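Local coordinates for protein 3-hydroxy-3-methylglutaryl-CoA lyase (Acinetobacter baumannii, PDB 6NDS) that is a TIM-barrel enzyme of the HMGL-like lyase family, modelled with a zinc ion and coenzyme A bound, at residues G189-N192 / P193-K197; K38-D41 / L42-L46; A303-N306 / T307-H310; E172-K176 / L177-N181; N265-E269 / I270-T274. All coordinates share one frame; numbering follows the deposited sequence.

Contact 1 of 5, residues G189-N192 / P193-K197. With ACT (acetate ion), chain E.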
loop_
_atom_site.group_PDB
_atom_site.type_symbol
_atom_site.label_atom_id
_atom_site.label_comp_id
_atom_site.label_asym_id
_atom_site.label_seq_id
_atom_site.Cartn_x
_atom_site.Cartn_y
_atom_site.Cartn_z
ATOM N N GLY A 189 -5.766 -10.703 4.028
ATOM C CA GLY A 189 -5.735 -9.261 3.867
ATOM C C GLY A 189 -7.101 -8.616 3.965
ATOM O O GLY A 189 -7.476 -7.792 3.123
ATOM N N MET A 190 -7.860 -8.995 4.992
ATOM C CA MET A 190 -9.196 -8.466 5.210
ATOM C C MET A 190 -9.250 -7.369 6.270
ATOM O O MET A 190 -10.314 -6.752 6.441
ATOM C CB MET A 190 -10.142 -9.611 5.586
ATOM C CG MET A 190 -10.306 -10.620 4.426
ATOM S SD MET A 190 -11.293 -12.054 4.865
ATOM C CE MET A 190 -12.945 -11.372 4.893
ATOM N N ALA A 191 -8.146 -7.094 6.966
ATOM C CA ALA A 191 -8.164 -6.157 8.088
ATOM C C ALA A 191 -8.198 -4.696 7.629
ATOM O O ALA A 191 -7.727 -4.347 6.543
ATOM C CB ALA A 191 -6.939 -6.363 8.983
ATOM N N ASN A 192 -8.772 -3.839 8.469
ATOM C CA ASN A 192 -8.740 -2.396 8.269
ATOM C C ASN A 192 -8.203 -1.734 9.531
ATOM O O ASN A 192 -8.223 -2.332 10.610
ATOM C CB ASN A 192 -10.128 -1.836 7.912
ATOM C CG ASN A 192 -11.093 -1.858 9.079
ATOM O OD1 ASN A 192 -11.010 -1.024 9.994
ATOM N ND2 ASN A 192 -12.041 -2.787 9.043
ATOM N N PRO A 193 -7.705 -0.496 9.424
ATOM C CA PRO A 193 -6.994 0.107 10.573
ATOM C C PRO A 193 -7.831 0.292 11.830
ATOM O O PRO A 193 -7.288 0.152 12.933
ATOM C CB PRO A 193 -6.527 1.457 10.015
ATOM C CG PRO A 193 -6.423 1.241 8.549
ATOM C CD PRO A 193 -7.485 0.247 8.170
ATOM N N VAL A 194 -9.116 0.641 11.717
ATOM C CA VAL A 194 -9.930 0.825 12.918
ATOM C C VAL A 194 -10.111 -0.506 13.633
ATOM O O VAL A 194 -9.964 -0.602 14.859
ATOM C CB VAL A 194 -11.281 1.468 12.566
ATOM C CG1 VAL A 194 -12.210 1.431 13.775
ATOM C CG2 VAL A 194 -11.055 2.896 12.121
ATOM N N GLN A 195 -10.423 -1.551 12.867
ATOM C CA GLN A 195 -10.535 -2.896 13.420
ATOM C C GLN A 195 -9.226 -3.338 14.057
ATOM O O GLN A 195 -9.218 -3.928 15.147
ATOM C CB GLN A 195 -10.941 -3.859 12.307
ATOM C CG GLN A 195 -10.893 -5.336 12.649
ATOM C CD GLN A 195 -10.872 -6.174 11.377
ATOM O OE1 GLN A 195 -10.293 -5.763 10.377
ATOM N NE2 GLN A 195 -11.511 -7.340 11.409
ATOM N N VAL A 196 -8.105 -3.050 13.393
ATOM C CA VAL A 196 -6.801 -3.410 13.943
ATOM C C VAL A 196 -6.575 -2.728 15.285
ATOM O O VAL A 196 -6.122 -3.357 16.247
ATOM C CB VAL A 196 -5.690 -3.065 12.939
ATOM C CG1 VAL A 196 -4.320 -3.095 13.621
ATOM C CG2 VAL A 196 -5.735 -4.050 11.763
ATOM N N LYS A 197 -6.883 -1.430 15.381
ATOM C CA LYS A 197 -6.656 -0.752 16.659
ATOM C C LYS A 197 -7.491 -1.379 17.772
ATOM O O LYS A 197 -7.002 -1.567 18.895
ATOM C CB LYS A 197 -6.939 0.746 16.527
ATOM C CG LYS A 197 -5.831 1.479 15.756
ATOM C CD LYS A 197 -6.021 2.988 15.790
ATOM C CE LYS A 197 -4.885 3.706 15.057
ATOM N NZ LYS A 197 -4.953 5.190 15.291
HETATM C C ACT E . -14.593 -1.339 12.104
HETATM O O ACT E . -14.253 -2.501 11.738
HETATM O OXT ACT E . -15.101 -0.968 13.201
HETATM C CH3 ACT E . -14.362 -0.195 11.072
#

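Contact 2 of 5, residues K38-D41 / L42-L46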
loop_
_atom_site.group_PDB
_atom_site.type_symbol
_atom_site.label_atom_id
_atom_site.label_comp_id
_atom_site.label_asym_id
_atom_site.label_seq_id
_atom_site.Cartn_x
_atom_site.Cartn_y
_atom_site.Cartn_z
ATOM N N LYS A 38 19.498 -23.435 -2.497
ATOM C CA LYS A 38 19.172 -22.033 -2.722
ATOM C C LYS A 38 18.247 -21.490 -1.642
ATOM O O LYS A 38 18.303 -20.292 -1.342
ATOM C CB LYS A 38 18.574 -21.847 -4.120
ATOM C CG LYS A 38 19.574 -22.172 -5.219
ATOM C CD LYS A 38 19.046 -21.891 -6.621
ATOM C CE LYS A 38 19.982 -22.470 -7.667
ATOM N NZ LYS A 38 19.647 -21.997 -9.036
ATOM N N LYS A 39 17.400 -22.346 -1.049
ATOM C CA LYS A 39 16.677 -21.949 0.158
ATOM C C LYS A 39 17.664 -21.630 1.273
ATOM O O LYS A 39 17.524 -20.620 1.977
ATOM C CB LYS A 39 15.720 -23.059 0.615
ATOM C CG LYS A 39 14.478 -23.298 -0.264
ATOM C CD LYS A 39 13.479 -24.161 0.517
ATOM C CE LYS A 39 12.248 -24.534 -0.299
ATOM N NZ LYS A 39 12.531 -25.674 -1.228
ATOM N N ILE A 40 18.673 -22.486 1.436
ATOM C CA ILE A 40 19.698 -22.280 2.455
ATOM C C ILE A 40 20.445 -20.979 2.195
ATOM O O ILE A 40 20.656 -20.172 3.112
ATOM C CB ILE A 40 20.651 -23.490 2.503
ATOM C CG1 ILE A 40 19.931 -24.695 3.124
ATOM C CG2 ILE A 40 21.899 -23.152 3.277
ATOM C CD1 ILE A 40 20.601 -26.004 2.866
ATOM N N ASP A 41 20.805 -20.725 0.934
ATOM C CA ASP A 41 21.513 -19.491 0.585
ATOM C C ASP A 41 20.679 -18.260 0.910
ATOM O O ASP A 41 21.203 -17.251 1.402
ATOM C CB ASP A 41 21.867 -19.487 -0.906
ATOM C CG ASP A 41 23.078 -20.336 -1.229
ATOM O OD1 ASP A 41 23.751 -20.821 -0.297
ATOM O OD2 ASP A 41 23.361 -20.513 -2.434
ATOM N N LEU A 42 19.381 -18.311 0.594
ATOM C CA LEU A 42 18.492 -17.181 0.856
ATOM C C LEU A 42 18.425 -16.879 2.346
ATOM O O LEU A 42 18.559 -15.721 2.765
ATOM C CB LEU A 42 17.097 -17.478 0.306
ATOM C CG LEU A 42 16.018 -16.451 0.677
ATOM C CD1 LEU A 42 16.307 -15.103 0.039
ATOM C CD2 LEU A 42 14.632 -16.977 0.288
ATOM N N ILE A 43 18.255 -17.918 3.166
ATOM C CA ILE A 43 18.211 -17.713 4.612
ATOM C C ILE A 43 19.552 -17.197 5.121
ATOM O O ILE A 43 19.594 -16.294 5.964
ATOM C CB ILE A 43 17.777 -19.013 5.312
ATOM C CG1 ILE A 43 16.336 -19.355 4.903
ATOM C CG2 ILE A 43 17.921 -18.887 6.840
ATOM C CD1 ILE A 43 15.974 -20.815 5.119
ATOM N N ASN A 44 20.667 -17.742 4.606
ATOM C CA ASN A 44 21.981 -17.245 5.019
ATOM C C ASN A 44 22.122 -15.758 4.701
ATOM O O ASN A 44 22.708 -15.008 5.486
ATOM C CB ASN A 44 23.102 -18.032 4.345
ATOM C CG ASN A 44 23.282 -19.416 4.932
ATOM O OD1 ASN A 44 22.735 -19.733 5.990
ATOM N ND2 ASN A 44 24.066 -20.249 4.254
ATOM N N GLN A 45 21.585 -15.312 3.557
ATOM C CA GLN A 45 21.653 -13.883 3.235
ATOM C C GLN A 45 20.730 -13.076 4.145
ATOM O O GLN A 45 21.114 -12.007 4.638
ATOM C CB GLN A 45 21.284 -13.646 1.768
ATOM C CG GLN A 45 22.348 -14.105 0.786
ATOM C CD GLN A 45 23.609 -13.292 0.945
ATOM O OE1 GLN A 45 24.679 -13.834 1.205
ATOM N NE2 GLN A 45 23.484 -11.971 0.814
ATOM N N LEU A 46 19.518 -13.571 4.377
ATOM C CA LEU A 46 18.599 -12.877 5.273
ATOM C C LEU A 46 19.187 -12.759 6.673
ATOM O O LEU A 46 18.970 -11.752 7.362
ATOM C CB LEU A 46 17.260 -13.608 5.325
ATOM C CG LEU A 46 16.479 -13.528 4.018
ATOM C CD1 LEU A 46 15.379 -14.587 4.039
ATOM C CD2 LEU A 46 15.877 -12.137 3.815
HETATM O O HOH W 1 25.093 -19.490 1.695
HETATM O O HOH W 2 24.273 -16.958 0.720
#

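Contact 3 of 5, residues A303-N306 / T307-H310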
loop_
_atom_site.group_PDB
_atom_site.type_symbol
_atom_site.label_atom_id
_atom_site.label_comp_id
_atom_site.label_asym_id
_atom_site.label_seq_id
_atom_site.Cartn_x
_atom_site.Cartn_y
_atom_site.Cartn_z
ATOM N N ALA A 303 11.442 0.967 -7.449
ATOM C CA ALA A 303 11.669 2.403 -7.533
ATOM C C ALA A 303 12.974 2.845 -6.891
ATOM O O ALA A 303 13.486 3.918 -7.246
ATOM C CB ALA A 303 10.511 3.160 -6.868
ATOM N N GLY A 304 13.519 2.055 -5.973
ATOM C CA GLY A 304 14.607 2.514 -5.136
ATOM C C GLY A 304 14.104 3.471 -4.070
ATOM O O GLY A 304 12.977 3.959 -4.106
ATOM N N ARG A 305 14.961 3.735 -3.091
ATOM C CA ARG A 305 14.598 4.640 -2.005
ATOM C C ARG A 305 14.641 6.096 -2.476
ATOM O O ARG A 305 15.110 6.412 -3.575
ATOM C CB ARG A 305 15.532 4.438 -0.819
ATOM C CG ARG A 305 16.978 4.759 -1.158
ATOM C CD ARG A 305 17.891 4.336 -0.019
ATOM N NE ARG A 305 17.395 4.877 1.242
ATOM C CZ ARG A 305 17.803 4.471 2.437
ATOM N NH1 ARG A 305 18.728 3.520 2.526
ATOM N NH2 ARG A 305 17.285 5.018 3.535
ATOM N N ASN A 306 14.145 6.998 -1.612
ATOM C CA ASN A 306 14.051 8.420 -1.958
ATOM C C ASN A 306 15.391 8.994 -2.398
ATOM O O ASN A 306 15.446 9.853 -3.290
ATOM C CB ASN A 306 13.549 9.224 -0.757
ATOM C CG ASN A 306 12.037 9.173 -0.581
ATOM O OD1 ASN A 306 11.367 8.260 -1.052
ATOM N ND2 ASN A 306 11.498 10.170 0.113
ATOM N N THR A 307 16.482 8.568 -1.748
ATOM C CA THR A 307 17.785 9.171 -1.986
ATOM C C THR A 307 18.448 8.675 -3.263
ATOM O O THR A 307 19.520 9.173 -3.614
ATOM C CB THR A 307 18.715 8.920 -0.792
ATOM O OG1 THR A 307 18.766 7.517 -0.506
ATOM C CG2 THR A 307 18.220 9.659 0.439
ATOM N N ASP A 308 17.853 7.707 -3.954
ATOM C CA ASP A 308 18.315 7.310 -5.287
ATOM C C ASP A 308 17.827 8.361 -6.276
ATOM O O ASP A 308 16.729 8.267 -6.824
ATOM C CB ASP A 308 17.801 5.921 -5.648
ATOM C CG ASP A 308 18.545 4.821 -4.932
ATOM O OD1 ASP A 308 19.519 5.126 -4.207
ATOM O OD2 ASP A 308 18.167 3.644 -5.105
ATOM N N LEU A 309 18.647 9.383 -6.501
ATOM C CA LEU A 309 18.255 10.493 -7.353
ATOM C C LEU A 309 18.561 10.177 -8.815
ATOM O O LEU A 309 19.329 9.269 -9.141
ATOM C CB LEU A 309 18.957 11.787 -6.924
ATOM C CG LEU A 309 18.694 12.203 -5.471
ATOM C CD1 LEU A 309 19.420 13.507 -5.156
ATOM C CD2 LEU A 309 17.196 12.330 -5.194
ATOM N N HIS A 310 17.942 10.942 -9.702
ATOM C CA HIS A 310 18.062 10.680 -11.124
ATOM C C HIS A 310 18.814 11.811 -11.812
ATOM O O HIS A 310 18.746 12.966 -11.376
ATOM C CB HIS A 310 16.675 10.502 -11.756
ATOM C CG HIS A 310 15.878 9.391 -11.145
ATOM N ND1 HIS A 310 15.706 8.170 -11.760
ATOM C CD2 HIS A 310 15.222 9.312 -9.963
ATOM C CE1 HIS A 310 14.969 7.391 -10.988
ATOM N NE2 HIS A 310 14.666 8.058 -9.890
HETATM O O HOH W 3 12.255 5.675 -9.049
HETATM O O HOH W 4 14.463 6.591 -7.132
HETATM O O HOH W 5 15.716 7.257 1.258
HETATM O O HOH W 6 17.339 1.978 -3.454
HETATM O O HOH W 7 14.229 9.857 -5.736
#

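Contact 4 of 5, residues E172-K176 / L177-N181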
loop_
_atom_site.group_PDB
_atom_site.type_symbol
_atom_site.label_atom_id
_atom_site.label_comp_id
_atom_site.label_asym_id
_atom_site.label_seq_id
_atom_site.Cartn_x
_atom_site.Cartn_y
_atom_site.Cartn_z
ATOM N N GLU A 172 -6.575 -16.782 24.746
ATOM C CA GLU A 172 -6.580 -17.213 26.142
ATOM C C GLU A 172 -6.240 -18.695 26.272
ATOM O O GLU A 172 -5.583 -19.107 27.238
ATOM C CB GLU A 172 -7.937 -16.911 26.781
ATOM C CG GLU A 172 -8.198 -15.431 27.002
ATOM C CD GLU A 172 -9.567 -15.161 27.592
ATOM O OE1 GLU A 172 -9.676 -14.248 28.436
ATOM O OE2 GLU A 172 -10.534 -15.860 27.215
ATOM N N HIS A 173 -6.676 -19.513 25.314
ATOM C CA HIS A 173 -6.353 -20.937 25.366
ATOM C C HIS A 173 -4.853 -21.160 25.191
ATOM O O HIS A 173 -4.259 -22.002 25.876
ATOM C CB HIS A 173 -7.146 -21.689 24.298
ATOM C CG HIS A 173 -7.243 -23.166 24.530
ATOM N ND1 HIS A 173 -6.408 -23.848 25.391
ATOM C CD2 HIS A 173 -8.083 -24.093 24.008
ATOM C CE1 HIS A 173 -6.730 -25.130 25.389
ATOM N NE2 HIS A 173 -7.742 -25.306 24.558
ATOM N N TYR A 174 -4.224 -20.419 24.278
ATOM C CA TYR A 174 -2.770 -20.466 24.170
ATOM C C TYR A 174 -2.111 -20.111 25.502
ATOM O O TYR A 174 -1.182 -20.794 25.952
ATOM C CB TYR A 174 -2.299 -19.518 23.071
ATOM C CG TYR A 174 -2.270 -20.090 21.671
ATOM C CD1 TYR A 174 -1.644 -21.302 21.389
ATOM C CD2 TYR A 174 -2.848 -19.394 20.617
ATOM C CE1 TYR A 174 -1.601 -21.798 20.085
ATOM C CE2 TYR A 174 -2.813 -19.877 19.327
ATOM C CZ TYR A 174 -2.194 -21.083 19.063
ATOM O OH TYR A 174 -2.157 -21.544 17.761
ATOM N N LEU A 175 -2.581 -19.038 26.147
ATOM C CA LEU A 175 -2.004 -18.623 27.425
ATOM C C LEU A 175 -2.160 -19.707 28.479
ATOM O O LEU A 175 -1.263 -19.913 29.306
ATOM C CB LEU A 175 -2.653 -17.324 27.907
ATOM C CG LEU A 175 -1.952 -16.000 27.568
ATOM C CD1 LEU A 175 -1.433 -15.982 26.161
ATOM C CD2 LEU A 175 -2.886 -14.827 27.791
ATOM N N LYS A 176 -3.300 -20.404 28.473
ATOM C CA LYS A 176 -3.529 -21.466 29.451
ATOM C C LYS A 176 -2.506 -22.585 29.308
ATOM O O LYS A 176 -2.145 -23.230 30.301
ATOM C CB LYS A 176 -4.948 -22.013 29.312
ATOM C CG LYS A 176 -6.029 -21.028 29.724
ATOM C CD LYS A 176 -7.391 -21.692 29.853
ATOM C CE LYS A 176 -8.493 -20.830 29.252
ATOM N NZ LYS A 176 -8.807 -21.248 27.853
ATOM N N LEU A 177 -2.031 -22.829 28.091
ATOM C CA LEU A 177 -0.954 -23.773 27.833
ATOM C C LEU A 177 0.426 -23.196 28.118
ATOM O O LEU A 177 1.424 -23.876 27.861
ATOM C CB LEU A 177 -1.011 -24.249 26.378
ATOM C CG LEU A 177 -2.224 -25.082 25.961
ATOM C CD1 LEU A 177 -2.051 -25.560 24.525
ATOM C CD2 LEU A 177 -2.394 -26.253 26.900
ATOM N N GLY A 178 0.514 -21.970 28.630
ATOM C CA GLY A 178 1.801 -21.367 28.906
ATOM C C GLY A 178 2.461 -20.738 27.700
ATOM O O GLY A 178 3.647 -20.389 27.768
ATOM N N ILE A 179 1.737 -20.588 26.599
ATOM C CA ILE A 179 2.259 -19.979 25.381
ATOM C C ILE A 179 1.808 -18.523 25.397
ATOM O O ILE A 179 0.655 -18.211 25.081
ATOM C CB ILE A 179 1.782 -20.722 24.132
ATOM C CG1 ILE A 179 2.272 -22.174 24.169
ATOM C CG2 ILE A 179 2.271 -20.009 22.853
ATOM C CD1 ILE A 179 1.615 -23.067 23.139
ATOM N N HIS A 180 2.712 -17.622 25.777
ATOM C CA HIS A 180 2.376 -16.211 25.909
ATOM C C HIS A 180 2.851 -15.371 24.734
ATOM O O HIS A 180 2.467 -14.201 24.636
ATOM C CB HIS A 180 2.944 -15.638 27.216
ATOM C CG HIS A 180 2.155 -16.018 28.435
ATOM N ND1 HIS A 180 1.426 -15.102 29.165
ATOM C CD2 HIS A 180 1.980 -17.213 29.048
ATOM C CE1 HIS A 180 0.835 -15.717 30.174
ATOM N NE2 HIS A 180 1.156 -16.998 30.128
ATOM N N ASN A 181 3.651 -15.932 23.831
ATOM C CA ASN A 181 3.944 -15.259 22.572
ATOM C C ASN A 181 2.880 -15.642 21.554
ATOM O O ASN A 181 2.673 -16.832 21.275
ATOM C CB ASN A 181 5.342 -15.607 22.067
ATOM C CG ASN A 181 6.424 -14.832 22.796
ATOM O OD1 ASN A 181 6.181 -14.257 23.853
ATOM N ND2 ASN A 181 7.619 -14.800 22.226
#

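Contact 5 of 5, residues N265-E269 / I270-T274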
loop_
_atom_site.group_PDB
_atom_site.type_symbol
_atom_site.label_atom_id
_atom_site.label_comp_id
_atom_site.label_asym_id
_atom_site.label_seq_id
_atom_site.Cartn_x
_atom_site.Cartn_y
_atom_site.Cartn_z
ATOM N N ASN A 265 11.460 0.656 4.788
ATOM C CA ASN A 265 11.544 2.018 4.253
ATOM C C ASN A 265 10.555 2.944 4.948
ATOM O O ASN A 265 10.886 4.088 5.273
ATOM C CB ASN A 265 11.292 2.022 2.740
ATOM C CG ASN A 265 11.357 3.422 2.153
ATOM O OD1 ASN A 265 12.441 4.009 2.025
ATOM N ND2 ASN A 265 10.189 3.982 1.814
ATOM N N MET A 266 9.330 2.466 5.184
ATOM C CA MET A 266 8.352 3.279 5.902
ATOM C C MET A 266 8.888 3.706 7.267
ATOM O O MET A 266 8.811 4.887 7.644
ATOM C CB MET A 266 7.049 2.494 6.070
ATOM C CG MET A 266 6.013 3.303 6.856
ATOM S SD MET A 266 4.378 2.545 6.971
ATOM C CE MET A 266 4.644 1.284 8.218
ATOM N N CYS A 267 9.431 2.747 8.026
ATOM C CA CYS A 267 10.020 3.049 9.331
ATOM C C CYS A 267 11.168 4.034 9.205
ATOM O O CYS A 267 11.270 4.984 9.988
ATOM C CB CYS A 267 10.516 1.766 9.993
ATOM S SG CYS A 267 9.205 0.634 10.481
ATOM N N GLU A 268 12.062 3.803 8.233
ATOM C CA GLU A 268 13.242 4.644 8.086
ATOM C C GLU A 268 12.859 6.087 7.760
ATOM O O GLU A 268 13.440 7.034 8.303
ATOM C CB GLU A 268 14.160 4.039 7.013
ATOM C CG GLU A 268 15.509 4.706 6.900
ATOM C CD GLU A 268 16.665 3.734 6.676
ATOM O OE1 GLU A 268 16.607 2.560 7.128
ATOM O OE2 GLU A 268 17.659 4.179 6.075
ATOM N N GLU A 269 11.849 6.275 6.903
ATOM C CA GLU A 269 11.420 7.623 6.539
ATOM C C GLU A 269 10.670 8.321 7.671
ATOM O O GLU A 269 10.796 9.539 7.836
ATOM C CB GLU A 269 10.554 7.565 5.281
ATOM C CG GLU A 269 11.350 7.189 4.039
ATOM C CD GLU A 269 12.468 8.182 3.761
ATOM O OE1 GLU A 269 12.164 9.374 3.540
ATOM O OE2 GLU A 269 13.656 7.783 3.797
ATOM N N ILE A 270 9.859 7.579 8.433
ATOM C CA ILE A 270 9.096 8.180 9.526
ATOM C C ILE A 270 9.993 8.507 10.704
ATOM O O ILE A 270 9.769 9.503 11.403
ATOM C CB ILE A 270 7.964 7.221 9.946
ATOM C CG1 ILE A 270 6.852 7.205 8.900
ATOM C CG2 ILE A 270 7.391 7.593 11.306
ATOM C CD1 ILE A 270 5.810 6.113 9.220
ATOM N N GLY A 271 11.013 7.698 10.941
ATOM C CA GLY A 271 11.833 7.809 12.122
ATOM C C GLY A 271 11.596 6.729 13.157
ATOM O O GLY A 271 12.034 6.894 14.308
ATOM N N ILE A 272 10.919 5.644 12.795
ATOM C CA ILE A 272 10.739 4.493 13.683
ATOM C C ILE A 272 11.988 3.624 13.600
ATOM O O ILE A 272 12.358 3.182 12.503
ATOM C CB ILE A 272 9.482 3.692 13.308
ATOM C CG1 ILE A 272 8.213 4.510 13.564
ATOM C CG2 ILE A 272 9.439 2.384 14.085
ATOM C CD1 ILE A 272 6.951 3.814 13.097
ATOM N N PRO A 273 12.673 3.346 14.710
ATOM C CA PRO A 273 13.888 2.524 14.623
ATOM C C PRO A 273 13.577 1.094 14.192
ATOM O O PRO A 273 12.531 0.536 14.533
ATOM C CB PRO A 273 14.440 2.562 16.053
ATOM C CG PRO A 273 13.856 3.794 16.659
ATOM C CD PRO A 273 12.476 3.887 16.067
ATOM N N THR A 274 14.484 0.522 13.400
ATOM C CA THR A 274 14.575 -0.921 13.157
ATOM C C THR A 274 16.042 -1.310 13.257
ATOM O O THR A 274 16.924 -0.449 13.333
ATOM C CB THR A 274 14.042 -1.358 11.770
ATOM O OG1 THR A 274 15.054 -1.115 10.771
ATOM C CG2 THR A 274 12.716 -0.659 11.398
HETATM O O HOH W 8 15.428 1.549 9.577
#

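Contact 1 of 5, residues G189-N192 / P193-K197
N192 ends the loop after strand 182-186 and P193 opens helix 193-203, whose first main-chain bond runs from V196 N to N192 O at 2.9 Å. This is a capping box, with N192 at the N-cap and Q195 three residues on, each side chain bonding to the other's backbone N-H. N192 OD1 takes the Q195 N-H at 3.0 Å in an almost straight bond (176°), although the donor stands well above the plane of the amide carbonyl. With N192 CG set between the backbone N and the carbonyl carbon (chi1 71°), the amide folds back over the first turn. Q195 answers with an extended chain that brings OE1 to N192 N at 3.1 Å, here in the carbonyl plane. The two side chains cross at about a right angle, while their amide planes are only 20° apart. Next to the box, A191 CB meets V196 CG2 at 3.8 Å. The loop side is fixed by D186, which accepts from the backbone N of both M190 and A191, and Q195 NE2 bonds to F154 O. P193 and V194 pack against I270 of the second subunit. On the other amide branch, N192 ND2 gives a long, weak hydrogen bond of 3.5 Å to atom O of an acetate ion, which R198 NH1 also holds.

Contact 2 of 5, residues K38-D41 / L42-L46
L42 joins K38 by the regular helical bond, L42 N to K38 O at 3.0 Å, and its CB lies beside the same oxygen. All of this is one continuous α-helix, 36-46, and each contact runs back one turn. At I43 the N-H goes to K39 O, and the CG1-CD1 arm lies close to that oxygen, CG1 3.4 Å from K39 O; chi1 of -65° sets CG1 beside the backbone N, on the side facing K39 O. N44 follows the same pattern with I40: its N bonds to I40 O at 2.9 Å, its CG comes within 3.3 Å of I40 O, and its amide runs alongside the isoleucine, pointing the same way, with ND2 3.8 Å from I40 CG2. OD1 of N44 reaches out to T79 N. A water accepts from N44 ND2 and donates to D41 OD1, but D41 has two conformers, so this bridge is doubtful. Q45 bonds through its N to D41 O and bends back at chi2 (-65°); a second water donates both to D41 O and to Q45 OE1, each at 3.2 Å. L46 closes the series with its N-H on L42 O. Within the TIM barrel the helix packs through I43 and L46 on P23 of helix 22-28, through K39 and I43 on V74 of helix 71-77, and through Q45 and L46 on L284 of helix 278-285.

Contact 3 of 5, residues A303-N306 / T307-H310
R305 and T307 lie side by side and point the same way, with T307 OG1 against the aliphatic part of the arginine, 3.3 Å from R305 CD and 3.4 Å from R305 CG. The hydroxyl approaches the guanidinium obliquely and makes no hydrogen bond to NE. Instead a water sits at the guanidinium edge, in its plane, accepting from R305 NE at 2.9 Å and weakly from T307 N. Residues 305-308 form a type I β turn, closed by D308 N on R305 O at 3.1 Å; the donor stands 54° out of the carbonyl plane. With CG between the backbone N and the carbonyl carbon (chi1 62°), the arginine chain runs beside T307, and its tip goes to salt bridges with E268 and D279. The D308 carboxylate points back along the incoming chain instead, OD2 lying 3.7 Å from G304 CA, and one water links that oxygen with R305 N. Another water donates to both A303 O and D308 O, each at 2.8 Å, and a further water donates to N306 O and D308 O. N306 ND2 bonds to M190 O of the second subunit. R305 and D308 do not pair, R305 NE and D308 OD1 staying 5.9 Å apart; the arginine's charge is met by E268 and D279, D308 OD2 takes a hydrogen from a water, and water bridges polar backbone atoms of the turn.

Contact 4 of 5, residues E172-K176 / L177-N181
I179 turns back against Y174 as the chain leaves helix 164-176. Its CB lies 3.5 Å from Y174 O; CG1, set beside the backbone N (chi1 -61°), passes the same oxygen more loosely; and CD1 ends 4.1 Å from Y174 CD1, the two side chains crossing obliquely. Beyond this pair, I179 rests on V137, F146 and L109, while the tyrosine continues inward to bond through OH to T149 O, its ring meeting F130. The backbone here is a Schellman motif: G178 takes positive phi (82°), I179 N bonds to Y174 O at 3.0 Å, and inside that loop G178 N bonds to L175 O at 2.8 Å. The latter donor arrives from well above the carbonyl plane. L177 N still keeps the helical partner H173 O, with a weak second bond to Y174 O, and its side chain packs on F130 and F133 of helix 126-140. On the other side of the helix end, L175 and H180 cross at about a right angle in a CH-pi contact: L175 CG stands over one face of the imidazole, 3.9 Å from the ring centroid and 16° off its normal. G178 O lies in plane at the edge of that ring. The CD1 branch of L175 heads for the backbone instead, to within 3.2 Å of I179 O and 3.8 Å of H180 CA.

Contact 5 of 5, residues N265-E269 / I270-T274
C267 lays its CB against T274 CG2 (3.6 Å) and I272 CB (4.0 Å), with SG lying near T274 CG2 and I272 CG2. The setting is the C-terminal end of helix 260-270, where G271, with positive phi (106°), turns the chain back along the last turn toward helix 278-285. C267 O is the hub of this reversal. G271 N and I272 N both donate to it at 2.9 Å, reaching it from opposite faces of the carbonyl plane, so one oxygen receives the last helical bond and the first bond after it. I270 N keeps the ordinary bond to M266 O, and the side chains of these two residues run side by side, pointing the same way: I270 CD1 meets M266 CG at 3.7 Å. M266 extends from the helix with CG anti to its own N (chi1 178°) and then bends at chi3, resting on L224 and V227 of helix 223-232 and on L222 of the second subunit. C267 and I272 are covered further by L16. A water sits between E268 and T274: E268, whose OE2 is paired with R305, takes a water hydrogen on OE1 at 2.9 Å, and the same water is 2.9 Å from T274 OG1, which also bonds to I276 N.

Overall arrangement
All five contacts sit at helix ends, along a helix or in turns. Contacts 4 and 1 flank strand 182-186, their centres about 24 Å apart. Of the five they come nearest the zinc ion and coenzyme A: the M190 side chain is about 12 Å from the metal, held by D25, H215 and H217, and the Y174 side chain about 10 Å from coenzyme A. Contacts 3 and 5 touch, R305 NH2 lying 2.7 Å from E268 OE2. Within one chain contact 1 keeps about 11 Å from contact 5 (nearest atoms), yet across the dimer it meets contacts 3 and 5 of the second subunit. Contact 2 lies about 32 Å from contact 4, centre to centre.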